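Cytoplasmic export protein 1 (Saccharomyces cerevisiae, PDB 3VWA) binds tRNA as part of the nuclear tRNA export machinery and may pass aminoacylated tRNAs from export receptors to the translation machinery at the nuclear pore complex. Local coordinates at residues Q10-T14 and L74-D78; T23-F29 and T41-K46; N57-S62 and L149-S153; C71-E75 and I86-V91. All coordinates share one frame; numbering follows the deposited sequence.

Interaction 1: Q10-T14 and L74-D78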
loop_
_atom_site.group_PDB
_atom_site.type_symbol
_atom_site.label_atom_id
_atom_site.label_comp_id
_atom_site.label_asym_id
_atom_site.label_seq_id
_atom_site.Cartn_x
_atom_site.Cartn_y
_atom_site.Cartn_z
ATOM N N GLN A 10 -23.483 -7.471 28.238
ATOM C CA GLN A 10 -22.909 -8.753 27.775
ATOM C C GLN A 10 -22.750 -8.903 26.237
ATOM O O GLN A 10 -22.775 -10.050 25.725
ATOM C CB GLN A 10 -23.781 -9.904 28.280
ATOM C CG GLN A 10 -23.041 -10.984 29.024
ATOM C CD GLN A 10 -23.332 -10.909 30.498
ATOM O OE1 GLN A 10 -24.091 -11.720 31.036
ATOM N NE2 GLN A 10 -22.758 -9.911 31.159
ATOM N N PHE A 11 -22.601 -7.772 25.528
ATOM C CA PHE A 11 -22.596 -7.733 24.066
ATOM C C PHE A 11 -21.229 -8.155 23.479
ATOM O O PHE A 11 -20.196 -7.630 23.839
ATOM C CB PHE A 11 -23.040 -6.359 23.550
ATOM C CG PHE A 11 -23.381 -6.318 22.054
ATOM C CD1 PHE A 11 -22.774 -5.385 21.211
ATOM C CD2 PHE A 11 -24.348 -7.173 21.499
ATOM C CE1 PHE A 11 -23.097 -5.317 19.860
ATOM C CE2 PHE A 11 -24.674 -7.121 20.141
ATOM C CZ PHE A 11 -24.032 -6.187 19.323
ATOM N N PRO A 12 -21.233 -9.116 22.558
ATOM C CA PRO A 12 -19.966 -9.656 22.016
ATOM C C PRO A 12 -19.117 -8.682 21.138
ATOM O O PRO A 12 -18.033 -9.052 20.711
ATOM C CB PRO A 12 -20.418 -10.859 21.178
ATOM C CG PRO A 12 -21.876 -11.053 21.443
ATOM C CD PRO A 12 -22.427 -9.772 22.010
ATOM N N TYR A 13 -19.584 -7.462 20.886
ATOM C CA TYR A 13 -18.876 -6.590 19.974
ATOM C C TYR A 13 -18.793 -5.211 20.558
ATOM O O TYR A 13 -19.666 -4.804 21.347
ATOM C CB TYR A 13 -19.598 -6.560 18.619
ATOM C CG TYR A 13 -19.860 -7.965 18.066
ATOM C CD1 TYR A 13 -18.898 -8.635 17.334
ATOM C CD2 TYR A 13 -21.064 -8.619 18.304
ATOM C CE1 TYR A 13 -19.134 -9.919 16.836
ATOM C CE2 TYR A 13 -21.312 -9.882 17.811
ATOM C CZ TYR A 13 -20.348 -10.539 17.088
ATOM O OH TYR A 13 -20.588 -11.804 16.601
ATOM N N THR A 14 -17.744 -4.487 20.220
ATOM C CA THR A 14 -17.765 -3.061 20.529
ATOM C C THR A 14 -18.210 -2.311 19.275
ATOM O O THR A 14 -17.958 -2.759 18.166
ATOM C CB THR A 14 -16.390 -2.559 20.946
ATOM O OG1 THR A 14 -15.494 -2.781 19.859
ATOM C CG2 THR A 14 -15.897 -3.316 22.192
ATOM N N LEU A 74 -22.039 -12.698 10.714
ATOM C CA LEU A 74 -21.419 -13.378 11.866
ATOM C C LEU A 74 -22.468 -13.701 12.907
ATOM O O LEU A 74 -22.531 -14.828 13.400
ATOM C CB LEU A 74 -20.272 -12.557 12.462
ATOM C CG LEU A 74 -18.809 -12.662 11.975
ATOM C CD1 LEU A 74 -18.603 -13.515 10.731
ATOM C CD2 LEU A 74 -18.287 -11.262 11.728
ATOM N N GLU A 75 -23.322 -12.732 13.216
ATOM C CA GLU A 75 -24.360 -12.961 14.201
ATOM C C GLU A 75 -25.498 -11.955 14.041
ATOM O O GLU A 75 -25.254 -10.866 13.559
ATOM C CB GLU A 75 -23.747 -12.820 15.608
ATOM C CG GLU A 75 -24.479 -13.650 16.663
ATOM C CD GLU A 75 -23.903 -13.505 18.062
ATOM O OE1 GLU A 75 -24.581 -13.977 18.989
ATOM O OE2 GLU A 75 -22.807 -12.906 18.236
ATOM N N THR A 76 -26.718 -12.316 14.465
ATOM C CA THR A 76 -27.861 -11.400 14.503
ATOM C C THR A 76 -28.488 -11.264 15.909
ATOM O O THR A 76 -28.359 -12.199 16.748
ATOM C CB THR A 76 -28.945 -11.781 13.490
ATOM O OG1 THR A 76 -29.558 -13.024 13.874
ATOM C CG2 THR A 76 -28.368 -11.904 12.096
ATOM N N PHE A 77 -29.137 -10.104 16.143
ATOM C CA PHE A 77 -29.861 -9.760 17.401
ATOM C C PHE A 77 -31.162 -9.043 17.063
ATOM O O PHE A 77 -31.127 -8.077 16.313
ATOM C CB PHE A 77 -29.032 -8.802 18.244
ATOM C CG PHE A 77 -27.660 -9.299 18.517
ATOM C CD1 PHE A 77 -27.398 -10.087 19.648
ATOM C CD2 PHE A 77 -26.629 -9.043 17.612
ATOM C CE1 PHE A 77 -26.112 -10.575 19.863
ATOM C CE2 PHE A 77 -25.361 -9.529 17.824
ATOM C CZ PHE A 77 -25.097 -10.281 18.950
ATOM N N ASP A 78 -32.293 -9.502 17.599
ATOM C CA ASP A 78 -33.599 -8.872 17.299
ATOM C C ASP A 78 -34.565 -8.796 18.500
ATOM O O ASP A 78 -35.728 -8.390 18.355
ATOM C CB ASP A 78 -34.289 -9.555 16.099
ATOM C CG ASP A 78 -34.430 -11.049 16.278
ATOM O OD1 ASP A 78 -34.403 -11.508 17.441
ATOM O OD2 ASP A 78 -34.530 -11.774 15.258
#
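Phe11 and Phe77 form a T-shaped (edge-to-face) pair, the edge of Phe11 turned to one face of Phe77. The ring centroids lie 4.8 Å apart, with the planes inclined at 61°. One corner does most of the touching: Phe11 CE2 comes within 3.4 Å of Phe77 CZ and hovers over the rim of the ring, not its centre. Phe77 meets Tyr13 in another way, edge to edge, with Phe77 CZ 4.0 Å from Tyr13 CE2. Phe77 thus has Phe11 over a face and Tyr13 at its rim, an orientation set by CG standing opposite its own carbonyl carbon (chi1 -54°). A lysine in place of Phe77 would probably leave the Phe11 edge without an aromatic face to point at and open a gap beside Tyr13. The polar part is one bond: Tyr13 OH donates to Glu75 OE2 over 3.0 Å, reaching the lone pair turned away from the other carboxylate oxygen. The extended Glu75 chain carries its carboxylate there, at 64° to the phenol ring. Since the CA atoms of Pro12 and Glu75 are 9.6 Å apart, side chains alone bridge the two segments. In a sheet consistent with the N-terminal lobe of a kinase-like domain, strand 85-89 pairs with strand 73-77 and packs Val87 against both Tyr13 and Phe77, while Phe85 meets the Phe11 ring; Thr76, pointing from the contact, rests on helix 52-64.

Interaction 2: T23-F29 and T41-K46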
loop_
_atom_site.group_PDB
_atom_site.type_symbol
_atom_site.label_atom_id
_atom_site.label_comp_id
_atom_site.label_asym_id
_atom_site.label_seq_id
_atom_site.Cartn_x
_atom_site.Cartn_y
_atom_site.Cartn_z
ATOM N N THR A 23 -28.918 5.052 6.339
ATOM C CA THR A 23 -29.936 4.869 5.313
ATOM C C THR A 23 -31.252 4.990 6.060
ATOM O O THR A 23 -31.244 5.160 7.264
ATOM C CB THR A 23 -29.681 3.529 4.578
ATOM O OG1 THR A 23 -28.870 3.802 3.436
ATOM C CG2 THR A 23 -30.918 2.824 4.143
ATOM N N ALA A 24 -32.379 4.963 5.370
ATOM C CA ALA A 24 -33.643 5.063 6.065
ATOM C C ALA A 24 -33.880 3.850 6.958
ATOM O O ALA A 24 -34.641 3.957 7.926
ATOM C CB ALA A 24 -34.788 5.220 5.077
ATOM N N LEU A 25 -33.272 2.696 6.633
ATOM C CA LEU A 25 -33.522 1.474 7.425
ATOM C C LEU A 25 -32.411 1.019 8.392
ATOM O O LEU A 25 -32.669 0.212 9.288
ATOM C CB LEU A 25 -33.883 0.323 6.529
ATOM C CG LEU A 25 -35.173 0.609 5.813
ATOM C CD1 LEU A 25 -35.346 -0.451 4.773
ATOM C CD2 LEU A 25 -36.376 0.655 6.755
ATOM N N TRP A 26 -31.194 1.520 8.186
ATOM C CA TRP A 26 -30.006 1.037 8.874
ATOM C C TRP A 26 -29.016 2.136 9.087
ATOM O O TRP A 26 -28.839 3.020 8.221
ATOM C CB TRP A 26 -29.286 -0.063 8.060
ATOM C CG TRP A 26 -30.171 -1.232 7.782
ATOM C CD1 TRP A 26 -30.978 -1.453 6.672
ATOM C CD2 TRP A 26 -30.401 -2.390 8.640
ATOM N NE1 TRP A 26 -31.675 -2.627 6.813
ATOM C CE2 TRP A 26 -31.373 -3.225 7.949
ATOM C CE3 TRP A 26 -29.926 -2.794 9.887
ATOM C CZ2 TRP A 26 -31.835 -4.407 8.492
ATOM C CZ3 TRP A 26 -30.378 -4.003 10.403
ATOM C CH2 TRP A 26 -31.319 -4.779 9.718
ATOM N N GLN A 27 -28.330 2.059 10.223
ATOM C CA GLN A 27 -27.029 2.732 10.401
ATOM C C GLN A 27 -25.910 1.712 10.279
ATOM O O GLN A 27 -26.040 0.569 10.730
ATOM C CB GLN A 27 -26.937 3.388 11.765
ATOM C CG GLN A 27 -27.810 4.617 11.867
ATOM C CD GLN A 27 -27.828 5.132 13.275
ATOM O OE1 GLN A 27 -28.254 4.426 14.207
ATOM N NE2 GLN A 27 -27.348 6.360 13.458
ATOM N N CYS A 28 -24.808 2.118 9.686
ATOM C CA CYS A 28 -23.717 1.187 9.493
ATOM C C CYS A 28 -22.491 1.691 10.253
ATOM O O CYS A 28 -22.004 2.797 9.995
ATOM C CB CYS A 28 -23.458 0.998 8.004
ATOM S SG CYS A 28 -21.900 0.204 7.577
ATOM N N PHE A 29 -22.031 0.865 11.200
ATOM C CA PHE A 29 -20.968 1.233 12.141
ATOM C C PHE A 29 -19.793 0.281 11.982
ATOM O O PHE A 29 -20.020 -0.928 11.824
ATOM C CB PHE A 29 -21.459 1.112 13.615
ATOM C CG PHE A 29 -22.453 2.173 14.055
ATOM C CD1 PHE A 29 -22.004 3.395 14.541
ATOM C CD2 PHE A 29 -23.826 1.931 14.038
ATOM C CE1 PHE A 29 -22.889 4.374 14.978
ATOM C CE2 PHE A 29 -24.718 2.919 14.472
ATOM C CZ PHE A 29 -24.246 4.151 14.938
ATOM N N THR A 41 -18.424 -5.240 10.946
ATOM C CA THR A 41 -19.318 -4.128 10.656
ATOM C C THR A 41 -20.637 -4.483 11.273
ATOM O O THR A 41 -21.128 -5.587 11.096
ATOM C CB THR A 41 -19.500 -3.944 9.136
ATOM O OG1 THR A 41 -18.296 -3.373 8.655
ATOM C CG2 THR A 41 -20.660 -2.985 8.806
ATOM N N VAL A 42 -21.205 -3.525 11.984
ATOM C CA VAL A 42 -22.452 -3.670 12.680
ATOM C C VAL A 42 -23.535 -2.818 11.981
ATOM O O VAL A 42 -23.434 -1.568 11.883
ATOM C CB VAL A 42 -22.254 -3.220 14.156
ATOM C CG1 VAL A 42 -23.597 -3.100 14.859
ATOM C CG2 VAL A 42 -21.276 -4.159 14.901
ATOM N N PHE A 43 -24.562 -3.489 11.470
ATOM C CA PHE A 43 -25.710 -2.795 10.915
ATOM C C PHE A 43 -26.813 -2.698 11.985
ATOM O O PHE A 43 -27.328 -3.713 12.510
ATOM C CB PHE A 43 -26.252 -3.511 9.681
ATOM C CG PHE A 43 -25.349 -3.425 8.486
ATOM C CD1 PHE A 43 -25.428 -2.325 7.594
ATOM C CD2 PHE A 43 -24.460 -4.473 8.192
ATOM C CE1 PHE A 43 -24.598 -2.305 6.455
ATOM C CE2 PHE A 43 -23.645 -4.412 7.075
ATOM C CZ PHE A 43 -23.728 -3.339 6.210
ATOM N N LYS A 44 -27.147 -1.459 12.317
ATOM C CA LYS A 44 -28.115 -1.188 13.349
ATOM C C LYS A 44 -29.390 -0.724 12.663
ATOM O O LYS A 44 -29.368 0.266 11.927
ATOM C CB LYS A 44 -27.579 -0.097 14.277
ATOM C CG LYS A 44 -28.608 0.444 15.258
ATOM C CD LYS A 44 -27.899 1.049 16.457
ATOM C CE LYS A 44 -28.713 0.797 17.708
ATOM N NZ LYS A 44 -30.051 1.407 17.593
ATOM N N ALA A 45 -30.468 -1.480 12.866
ATOM C CA ALA A 45 -31.792 -1.196 12.304
ATOM C C ALA A 45 -32.421 0.025 12.919
ATOM O O ALA A 45 -32.402 0.225 14.156
ATOM C CB ALA A 45 -32.736 -2.364 12.516
ATOM N N LYS A 46 -33.011 0.824 12.042
ATOM C CA LYS A 46 -33.818 1.944 12.465
ATOM C C LYS A 46 -35.210 1.374 12.632
ATOM O O LYS A 46 -36.105 1.648 11.835
ATOM C CB LYS A 46 -33.795 3.018 11.391
ATOM C CG LYS A 46 -32.519 3.843 11.376
ATOM C CD LYS A 46 -32.852 5.094 10.575
ATOM C CE LYS A 46 -31.610 5.864 10.193
ATOM N NZ LYS A 46 -31.927 6.700 8.994
#
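Gln27 N donates to Lys44 O over 2.7 Å, in the carbonyl plane, and Trp26 CA adds a weaker CH...O contact to the same oxygen at 3.2 Å. The reciprocal bond, Lys44 N to Gln27 O, measures 2.8 Å at 171°, which identifies Gln27 and Lys44 as a hydrogen-bonded antiparallel pair. Phe29 and Val42 repeat the pattern. Cys28 faces Phe43 between these pairs and Trp26 faces Ala45 beyond Gln27-Lys44, both as non-hydrogen-bonded pairs, with all four side chains on one face of the sheet. There the indole lies across the neighbouring strand, so that Ala45 CB sits over its six-membered ring, 4.0 Å from the centroid in a CH-pi contact. Trp26 CE3 also touches Phe43 CB at 3.7 Å. Cys28 SG approaches the Phe43 ring obliquely, 4.5 Å from its centroid. The indole N-H is satisfied elsewhere, by the carboxylate of Glu150. On the other face the Lys44 chain runs alongside Gln27 and Phe29, its CB 4.2 Å from Phe29 CE2 at the ring edge. An antiparallel hairpin packing aromatic residues against helix 52-64 and Phe147 is consistent with a kinase-like N-terminal lobe.

Interaction 3: N57-S62 and L149-S153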
loop_
_atom_site.group_PDB
_atom_site.type_symbol
_atom_site.label_atom_id
_atom_site.label_comp_id
_atom_site.label_asym_id
_atom_site.label_seq_id
_atom_site.Cartn_x
_atom_site.Cartn_y
_atom_site.Cartn_z
ATOM N N ASN A 57 -37.459 -9.677 8.362
ATOM C CA ASN A 57 -37.124 -10.554 7.239
ATOM C C ASN A 57 -35.620 -10.471 6.960
ATOM O O ASN A 57 -34.957 -11.521 6.818
ATOM C CB ASN A 57 -37.971 -10.216 6.001
ATOM C CG ASN A 57 -37.727 -11.174 4.843
ATOM O OD1 ASN A 57 -37.877 -12.385 4.980
ATOM N ND2 ASN A 57 -37.333 -10.631 3.699
ATOM N N ALA A 58 -35.066 -9.244 6.950
ATOM C CA ALA A 58 -33.623 -9.063 6.753
ATOM C C ALA A 58 -32.816 -9.826 7.772
ATOM O O ALA A 58 -31.894 -10.528 7.390
ATOM C CB ALA A 58 -33.187 -7.595 6.769
ATOM N N VAL A 59 -33.103 -9.653 9.060
ATOM C CA VAL A 59 -32.478 -10.491 10.070
ATOM C C VAL A 59 -32.538 -11.986 9.750
ATOM O O VAL A 59 -31.527 -12.680 9.835
ATOM C CB VAL A 59 -33.080 -10.265 11.467
ATOM C CG1 VAL A 59 -32.614 -11.365 12.453
ATOM C CG2 VAL A 59 -32.681 -8.889 11.973
ATOM N N HIS A 60 -33.714 -12.469 9.364
ATOM C CA HIS A 60 -33.926 -13.906 9.167
ATOM C C HIS A 60 -33.135 -14.413 7.979
ATOM O O HIS A 60 -32.415 -15.427 8.036
ATOM C CB HIS A 60 -35.439 -14.177 9.025
ATOM C CG HIS A 60 -35.773 -15.608 8.696
ATOM N ND1 HIS A 60 -36.363 -15.962 7.543
ATOM C CD2 HIS A 60 -35.540 -16.790 9.404
ATOM C CE1 HIS A 60 -36.515 -17.303 7.509
ATOM N NE2 HIS A 60 -36.002 -17.806 8.649
ATOM N N LYS A 61 -33.221 -13.690 6.879
ATOM C CA LYS A 61 -32.439 -14.074 5.694
ATOM C C LYS A 61 -30.920 -14.015 5.935
ATOM O O LYS A 61 -30.190 -14.888 5.549
ATOM C CB LYS A 61 -32.876 -13.260 4.490
ATOM C CG LYS A 61 -34.326 -13.520 4.107
ATOM C CD LYS A 61 -34.593 -15.026 3.955
ATOM C CE LYS A 61 -35.967 -15.360 3.383
ATOM N NZ LYS A 61 -36.993 -15.479 4.462
ATOM N N SER A 62 -30.460 -12.993 6.626
ATOM C CA SER A 62 -29.069 -12.953 7.079
ATOM C C SER A 62 -28.675 -14.243 7.794
ATOM O O SER A 62 -27.648 -14.827 7.470
ATOM C CB SER A 62 -28.874 -11.789 8.017
ATOM O OG SER A 62 -29.109 -10.620 7.289
ATOM N N LEU A 149 -31.533 -7.379 2.686
ATOM C CA LEU A 149 -32.262 -8.605 2.515
ATOM C C LEU A 149 -33.730 -8.382 2.979
ATOM O O LEU A 149 -34.511 -9.333 3.147
ATOM C CB LEU A 149 -31.504 -9.627 3.359
ATOM C CG LEU A 149 -30.673 -10.754 2.711
ATOM C CD1 LEU A 149 -30.276 -10.567 1.233
ATOM C CD2 LEU A 149 -29.485 -11.123 3.596
ATOM N N GLU A 150 -34.111 -7.109 3.132
ATOM C CA GLU A 150 -35.470 -6.726 3.608
ATOM C C GLU A 150 -36.635 -7.397 2.879
ATOM O O GLU A 150 -37.628 -7.804 3.499
ATOM C CB GLU A 150 -35.681 -5.210 3.557
ATOM C CG GLU A 150 -34.726 -4.424 4.440
ATOM C CD GLU A 150 -33.366 -4.182 3.816
ATOM O OE1 GLU A 150 -33.140 -4.580 2.662
ATOM O OE2 GLU A 150 -32.510 -3.562 4.480
ATOM N N LEU A 151 -36.514 -7.503 1.560
ATOM C CA LEU A 151 -37.595 -8.017 0.728
ATOM C C LEU A 151 -37.337 -9.466 0.303
ATOM O O LEU A 151 -38.155 -10.089 -0.338
ATOM C CB LEU A 151 -37.728 -7.119 -0.516
ATOM C CG LEU A 151 -38.321 -5.719 -0.308
ATOM C CD1 LEU A 151 -38.524 -5.074 -1.674
ATOM C CD2 LEU A 151 -39.657 -5.797 0.410
ATOM N N CYS A 152 -36.174 -9.986 0.652
ATOM C CA CYS A 152 -35.719 -11.245 0.108
ATOM C C CYS A 152 -36.612 -12.419 0.505
ATOM O O CYS A 152 -36.906 -12.647 1.696
ATOM C CB CYS A 152 -34.301 -11.516 0.591
ATOM S SG CYS A 152 -33.635 -13.045 -0.076
ATOM N N SER A 153 -37.018 -13.168 -0.501
ATOM C CA SER A 153 -37.794 -14.409 -0.319
ATOM C C SER A 153 -37.539 -15.410 -1.479
ATOM O O SER A 153 -37.049 -15.046 -2.570
ATOM C CB SER A 153 -39.306 -14.106 -0.183
ATOM O OG SER A 153 -39.639 -12.800 -0.672
#
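Asn57 ND2 spends both its hydrogens on the turn at Leu149-Cys152, donating to Glu150 O over 2.8 Å and to Cys152 O over 2.9 Å. The second bond is nearly straight (166°), and Cys152 O lies in the amide plane of Asn57; at Glu150 O the donor instead stands above the carbonyl plane. CG opposite the backbone N (chi1 -176°) extends the amide from the helix into this position. A leucine here would probably leave both turn carbonyls without their helix donor and free the loop to shift. Beside this grip the Leu149 side chain lies against the helix, CG 3.8 Å from Lys61 CB and CD2 3.7 Å from Ser62 OG. The next shell holds these groups in place. Lys61 NZ donates to Asn57 OD1 over 3.3 Å and also to His60 ND1, consistent with ND2 facing the turn carbonyls. Ser62 OG is tied back to Ala58 O at 2.8 Å, and Cys152 N closes the type I turn on Leu149 O at 3.1 Å. Farther out, Arg166 of helix 160-174 bonds Ser153 OG. Helix 52-64, the probable counterpart of kinase helix C, is thereby joined to the loop after strand 144-146, while its Val59 and Ser62 rest on strand 73-77.

Interaction 4: C71-E75 and I86-V91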
loop_
_atom_site.group_PDB
_atom_site.type_symbol
_atom_site.label_atom_id
_atom_site.label_comp_id
_atom_site.label_asym_id
_atom_site.label_seq_id
_atom_site.Cartn_x
_atom_site.Cartn_y
_atom_site.Cartn_z
ATOM N N CYS A 71 -22.700 -9.917 2.120
ATOM C CA CYS A 71 -21.914 -9.651 3.325
ATOM C C CYS A 71 -21.960 -10.897 4.256
ATOM O O CYS A 71 -23.019 -11.418 4.567
ATOM C CB CYS A 71 -22.422 -8.392 4.051
ATOM S SG CYS A 71 -22.373 -6.824 3.127
ATOM N N THR A 72 -20.813 -11.386 4.688
ATOM C CA THR A 72 -20.759 -12.709 5.376
ATOM C C THR A 72 -21.207 -12.432 6.813
ATOM O O THR A 72 -20.518 -11.690 7.550
ATOM C CB THR A 72 -19.332 -13.338 5.290
ATOM O OG1 THR A 72 -19.045 -13.716 3.931
ATOM C CG2 THR A 72 -19.197 -14.647 6.172
ATOM N N VAL A 73 -22.371 -12.970 7.201
ATOM C CA VAL A 73 -22.948 -12.552 8.459
ATOM C C VAL A 73 -22.315 -13.352 9.591
ATOM O O VAL A 73 -22.031 -14.522 9.428
ATOM C CB VAL A 73 -24.495 -12.623 8.472
ATOM C CG1 VAL A 73 -25.107 -11.602 7.495
ATOM C CG2 VAL A 73 -24.995 -14.033 8.179
ATOM N N LEU A 74 -22.039 -12.698 10.714
ATOM C CA LEU A 74 -21.419 -13.378 11.866
ATOM C C LEU A 74 -22.468 -13.701 12.907
ATOM O O LEU A 74 -22.531 -14.828 13.400
ATOM C CB LEU A 74 -20.272 -12.557 12.462
ATOM C CG LEU A 74 -18.809 -12.662 11.975
ATOM C CD1 LEU A 74 -18.603 -13.515 10.731
ATOM C CD2 LEU A 74 -18.287 -11.262 11.728
ATOM N N GLU A 75 -23.322 -12.732 13.216
ATOM C CA GLU A 75 -24.360 -12.961 14.201
ATOM C C GLU A 75 -25.498 -11.955 14.041
ATOM O O GLU A 75 -25.254 -10.866 13.559
ATOM C CB GLU A 75 -23.747 -12.820 15.608
ATOM C CG GLU A 75 -24.479 -13.650 16.663
ATOM C CD GLU A 75 -23.903 -13.505 18.062
ATOM O OE1 GLU A 75 -24.581 -13.977 18.989
ATOM O OE2 GLU A 75 -22.807 -12.906 18.236
ATOM N N ILE A 86 -27.382 -6.678 12.637
ATOM C CA ILE A 86 -26.752 -7.701 11.817
ATOM C C ILE A 86 -25.253 -7.395 11.833
ATOM O O ILE A 86 -24.778 -6.299 11.405
ATOM C CB ILE A 86 -27.298 -7.706 10.372
ATOM C CG1 ILE A 86 -28.827 -7.910 10.349
ATOM C CG2 ILE A 86 -26.562 -8.748 9.541
ATOM C CD1 ILE A 86 -29.492 -7.666 8.993
ATOM N N VAL A 87 -24.488 -8.362 12.311
ATOM C CA VAL A 87 -23.042 -8.175 12.430
ATOM C C VAL A 87 -22.325 -9.009 11.375
ATOM O O VAL A 87 -22.543 -10.247 11.274
ATOM C CB VAL A 87 -22.523 -8.508 13.842
ATOM C CG1 VAL A 87 -21.097 -8.004 13.998
ATOM C CG2 VAL A 87 -23.395 -7.864 14.914
ATOM N N THR A 88 -21.490 -8.339 10.574
ATOM C CA THR A 88 -20.878 -9.029 9.384
ATOM C C THR A 88 -19.411 -8.856 9.433
ATOM O O THR A 88 -18.908 -8.095 10.280
ATOM C CB THR A 88 -21.326 -8.402 8.033
ATOM O OG1 THR A 88 -20.862 -7.045 7.959
ATOM C CG2 THR A 88 -22.834 -8.460 7.894
ATOM N N GLU A 89 -18.702 -9.525 8.529
ATOM C CA GLU A 89 -17.274 -9.185 8.327
ATOM C C GLU A 89 -17.150 -7.659 8.026
ATOM O O GLU A 89 -18.084 -7.002 7.603
ATOM C CB GLU A 89 -16.591 -10.022 7.227
ATOM C CG GLU A 89 -17.041 -11.471 7.079
ATOM C CD GLU A 89 -15.885 -12.497 7.044
ATOM O OE1 GLU A 89 -15.417 -12.916 5.950
ATOM O OE2 GLU A 89 -15.447 -12.912 8.140
ATOM N N ARG A 90 -16.002 -7.094 8.315
ATOM C CA ARG A 90 -15.825 -5.701 8.082
ATOM C C ARG A 90 -16.043 -5.455 6.590
ATOM O O ARG A 90 -15.367 -6.047 5.744
ATOM C CB ARG A 90 -14.419 -5.274 8.460
ATOM C CG ARG A 90 -14.210 -3.769 8.316
ATOM C CD ARG A 90 -15.181 -2.947 9.168
ATOM N NE ARG A 90 -14.803 -2.894 10.583
ATOM C CZ ARG A 90 -13.847 -2.106 11.075
ATOM N NH1 ARG A 90 -13.564 -2.144 12.379
ATOM N NH2 ARG A 90 -13.161 -1.281 10.265
ATOM N N VAL A 91 -16.999 -4.606 6.288
ATOM C CA VAL A 91 -17.202 -4.154 4.933
ATOM C C VAL A 91 -17.111 -2.629 4.869
ATOM O O VAL A 91 -17.169 -1.951 5.907
ATOM C CB VAL A 91 -18.547 -4.596 4.358
ATOM C CG1 VAL A 91 -18.522 -6.074 4.020
ATOM C CG2 VAL A 91 -19.705 -4.204 5.302
#
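Val87 O receives two backbone donors from consecutive residues, Leu74 N at 2.6 Å and Glu75 N at 3.2 Å. With both facing Val87, the register slips by one residue between Val73 and Glu75: a classic beta bulge. Val87 N returns a bond of 2.9 Å to Glu75 O, and beyond the bulge Glu89 N donates to Thr72 O, so the backbone pairing survives the slip. The strands nevertheless meet at 131°, well away from straight antiparallel. The close-packed, buried side is built round Thr88. Its CG2 fits between Cys71 CB and Val73 CG1, 3.9 Å from each, and Cys71 SG leans on Val91. Thr88 OG1 takes the crowded position between the backbone N and the carbonyl carbon (chi1 63°), from which it donates to Glu89 O over 2.8 Å. The other side is more open to solvent, though its few contacts are just as short. There the aliphatic portions of Thr72, which is exposed, and Glu89 run side by side, Thr72 CB to Glu89 CG 3.5 Å. Leu74 CD2 separately meets the backbone carbonyl of Thr88, 3.5 Å from Thr88 O, with Glu89 crossing the leucine at about a right angle. Strand 39-45 flanks this hairpin on the other edge of strand 85-89, through backbone bonds between Thr88 and Thr41 and between Ile86 and Phe43. Val73 and Ile86 also touch Ser62 of helix 52-64.

Interactions 1, 2 and 4 all use one antiparallel sheet of the kinase-like domain, distinct from the HEAT repeats later in the chain; interaction 3 joins helix 52-64 to the loop after strand 144-146. Interactions 2 and 3 are buried, whereas 1 and 4 are only partly so. Chemistry follows place: backbone pairing dominates 2 and 4, aromatic edges and one phenol-carboxylate bond carry 1, and a side-chain amide serves turn carbonyls in 3. Interactions 1 and 4 share Leu74 and Glu75, with Val87 packed against Tyr13 and Phe77 of 1. Backbone bonds connect 2 with 4, and Ile86 reaches both the indole of 2 and the helix of 3.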